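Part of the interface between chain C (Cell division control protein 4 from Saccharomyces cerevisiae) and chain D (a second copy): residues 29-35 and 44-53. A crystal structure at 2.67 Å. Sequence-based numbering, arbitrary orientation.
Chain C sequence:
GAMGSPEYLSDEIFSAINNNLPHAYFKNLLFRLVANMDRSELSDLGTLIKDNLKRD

Chain C (29-35) LLFRLVA
Chain D (44-53) DLGTLIKDNL

Both stretches are helical, and they run in nearly the same direction, their axes crossing at -21° with a closest approach of 12.3 Å. This spacing leaves room for side chains between the backbones, and the contact, which buries 221 Å² in total, is made through them and one bridging water, with no direct hydrogen bond. The register is set by two pairs: C:Leu30 CA lies 9.3 Å from D:Leu45 CA, and C:Val34 CA lies 8.2 Å from D:Ile49 CA, so one helical turn on chain C matches one on chain D.

C:Leu29 begins the stretch out of reach of chain D, its carbonyl O accepting a backbone hydrogen bond from C:Leu33 N at 3.3 Å. C:Leu30 points toward the partner helix; with chi1 at -136° and chi2 at -142°, both between wells, its CD1 lies 4.1 Å from D:Leu45 CD1. C:Phe31 leaves its backbone sideways, but chi1 in m and chi2 of 98° bring the ring end nearer. D:Leu48 (chi1 t, chi2 p) meets the ring at its edge, near the ring plane, with C:Phe31 CE2 3.7 Å from D:Leu48 CD2.

C:Arg32 and C:Leu33 do not reach chain D. One turn after C:Leu30, C:Val34 (chi1 t) again points toward the partner and is buried. It touches three residues: CG2 of C:Val34 is 4.2 Å from D:Leu45 CD1, while its CG1 is 4.3 Å from D:Leu48 CD2 and 4.0 Å from D:Asn52 OD1. The same residue joins the polar link, in which a water donates to C:Val34 O at 2.6 Å and to D:Asn52 OD1 at 3.1 Å, thus connecting backbone to side chain across the interface. C:Ala35 directs its CB away, and its N bonds to C:Phe31 O at 2.9 Å.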

# COMPACT_ATOMS: atom_id res chain seq x y z
N LEU C 29 -1.38 4.36 -8.28
CA LEU C 29 -0.51 4.24 -9.45
C LEU C 29 0.89 3.86 -9.02
O LEU C 29 1.52 2.94 -9.56
CB LEU C 29 -0.52 5.55 -10.23
CG LEU C 29 0.61 5.77 -11.23
CD1 LEU C 29 0.16 5.43 -12.64
CD2 LEU C 29 1.11 7.21 -11.15
N LEU C 30 1.40 4.57 -8.01
CA LEU C 30 2.76 4.31 -7.54
C LEU C 30 2.99 2.85 -7.18
O LEU C 30 4.09 2.33 -7.36
CB LEU C 30 3.08 5.20 -6.33
CG LEU C 30 4.46 5.86 -6.34
CD1 LEU C 30 5.05 5.88 -4.94
CD2 LEU C 30 5.41 5.16 -7.31
N PHE C 31 1.98 2.14 -6.67
CA PHE C 31 2.32 0.76 -6.24
C PHE C 31 1.97 -0.25 -7.30
O PHE C 31 2.48 -1.37 -7.37
CB PHE C 31 1.66 0.51 -4.87
CG PHE C 31 2.29 1.47 -3.88
CD1 PHE C 31 1.69 2.66 -3.54
CD2 PHE C 31 3.51 1.16 -3.29
CE1 PHE C 31 2.27 3.56 -2.66
CE2 PHE C 31 4.11 2.05 -2.41
CZ PHE C 31 3.49 3.24 -2.10
N ARG C 32 1.10 0.12 -8.25
CA ARG C 32 0.90 -0.86 -9.32
C ARG C 32 2.18 -1.00 -10.13
O ARG C 32 2.50 -2.08 -10.62
CB ARG C 32 -0.28 -0.46 -10.19
CG ARG C 32 -1.55 -1.24 -9.86
CD ARG C 32 -2.78 -0.56 -10.44
NE ARG C 32 -3.83 -0.40 -9.44
CZ ARG C 32 -4.98 -1.06 -9.48
NH1 ARG C 32 -5.22 -1.92 -10.46
NH2 ARG C 32 -5.90 -0.87 -8.54
N LEU C 33 2.94 0.09 -10.27
CA LEU C 33 4.20 0.05 -11.00
C LEU C 33 5.22 -0.79 -10.24
O LEU C 33 5.68 -1.82 -10.73
CB LEU C 33 4.78 1.45 -11.22
CG LEU C 33 3.80 2.52 -11.69
CD1 LEU C 33 4.43 3.90 -11.61
CD2 LEU C 33 3.31 2.21 -13.10
N VAL C 34 5.55 -0.31 -9.05
CA VAL C 34 6.41 -1.00 -8.10
C VAL C 34 6.17 -2.50 -8.06
O VAL C 34 7.09 -3.31 -8.24
CB VAL C 34 6.17 -0.41 -6.69
CG1 VAL C 34 6.94 -1.19 -5.64
CG2 VAL C 34 6.55 1.06 -6.67
N ALA C 35 4.93 -2.90 -7.84
CA ALA C 35 4.57 -4.31 -7.68
C ALA C 35 4.98 -5.17 -8.87
O ALA C 35 5.16 -6.38 -8.73
CB ALA C 35 3.07 -4.44 -7.45
N ASP D 44 10.35 7.02 2.38
CA ASP D 44 9.40 5.94 2.60
C ASP D 44 9.52 4.90 1.48
O ASP D 44 9.89 3.75 1.75
CB ASP D 44 7.96 6.45 2.65
CG ASP D 44 7.63 7.16 3.95
OD1 ASP D 44 8.36 6.97 4.95
OD2 ASP D 44 6.63 7.91 3.98
N LEU D 45 9.21 5.33 0.27
CA LEU D 45 9.30 4.45 -0.90
C LEU D 45 10.74 4.03 -1.13
O LEU D 45 11.03 2.95 -1.66
CB LEU D 45 8.70 5.15 -2.11
CG LEU D 45 9.31 4.85 -3.48
CD1 LEU D 45 8.50 3.80 -4.22
CD2 LEU D 45 9.41 6.14 -4.29
N GLY D 46 11.68 4.88 -0.72
CA GLY D 46 13.09 4.50 -0.77
C GLY D 46 13.30 3.17 -0.04
O GLY D 46 13.62 2.17 -0.69
N THR D 47 13.13 3.18 1.27
CA THR D 47 13.21 2.03 2.15
C THR D 47 12.55 0.78 1.56
O THR D 47 13.14 -0.29 1.51
CB THR D 47 12.51 2.28 3.50
OG1 THR D 47 12.82 3.59 3.99
CG2 THR D 47 13.03 1.29 4.53
N LEU D 48 11.30 0.95 1.14
CA LEU D 48 10.52 -0.14 0.57
C LEU D 48 11.26 -0.81 -0.58
O LEU D 48 11.30 -2.05 -0.64
CB LEU D 48 9.17 0.39 0.09
CG LEU D 48 8.38 -0.42 -0.94
CD1 LEU D 48 7.69 -1.61 -0.29
CD2 LEU D 48 7.36 0.47 -1.65
N ILE D 49 11.84 -0.04 -1.51
CA ILE D 49 12.50 -0.71 -2.63
C ILE D 49 13.64 -1.58 -2.10
O ILE D 49 13.83 -2.71 -2.55
CB ILE D 49 13.06 0.26 -3.68
CG1 ILE D 49 11.99 0.95 -4.53
CG2 ILE D 49 14.08 -0.44 -4.56
CD1 ILE D 49 11.95 2.45 -4.29
N LYS D 50 14.36 -1.02 -1.14
CA LYS D 50 15.45 -1.75 -0.50
C LYS D 50 14.98 -3.13 -0.04
O LYS D 50 15.47 -4.14 -0.55
CB LYS D 50 16.00 -0.96 0.69
CG LYS D 50 17.35 -1.45 1.17
CD LYS D 50 17.94 -0.55 2.25
CE LYS D 50 19.43 -0.79 2.42
NZ LYS D 50 19.99 -0.10 3.60
N ASP D 51 14.04 -3.13 0.90
CA ASP D 51 13.41 -4.34 1.40
C ASP D 51 13.05 -5.27 0.25
O ASP D 51 13.51 -6.41 0.20
CB ASP D 51 12.15 -4.00 2.20
CG ASP D 51 12.44 -3.26 3.49
OD1 ASP D 51 13.33 -3.70 4.24
OD2 ASP D 51 11.76 -2.24 3.75
N ASN D 52 12.23 -4.75 -0.65
CA ASN D 52 11.83 -5.45 -1.86
C ASN D 52 13.04 -6.09 -2.54
O ASN D 52 12.96 -7.20 -3.05
CB ASN D 52 11.14 -4.50 -2.84
CG ASN D 52 9.63 -4.51 -2.80
OD1 ASN D 52 8.95 -4.17 -3.78
ND2 ASN D 52 9.06 -4.90 -1.67
N LEU D 53 14.16 -5.37 -2.53
CA LEU D 53 15.38 -5.85 -3.17
C LEU D 53 16.12 -6.84 -2.26
O LEU D 53 16.44 -7.95 -2.68
CB LEU D 53 16.29 -4.68 -3.52
CG LEU D 53 16.61 -4.35 -4.97
CD1 LEU D 53 16.19 -5.45 -5.93
CD2 LEU D 53 15.95 -3.03 -5.38
O HOH W 1 8.09 -5.04 -6.61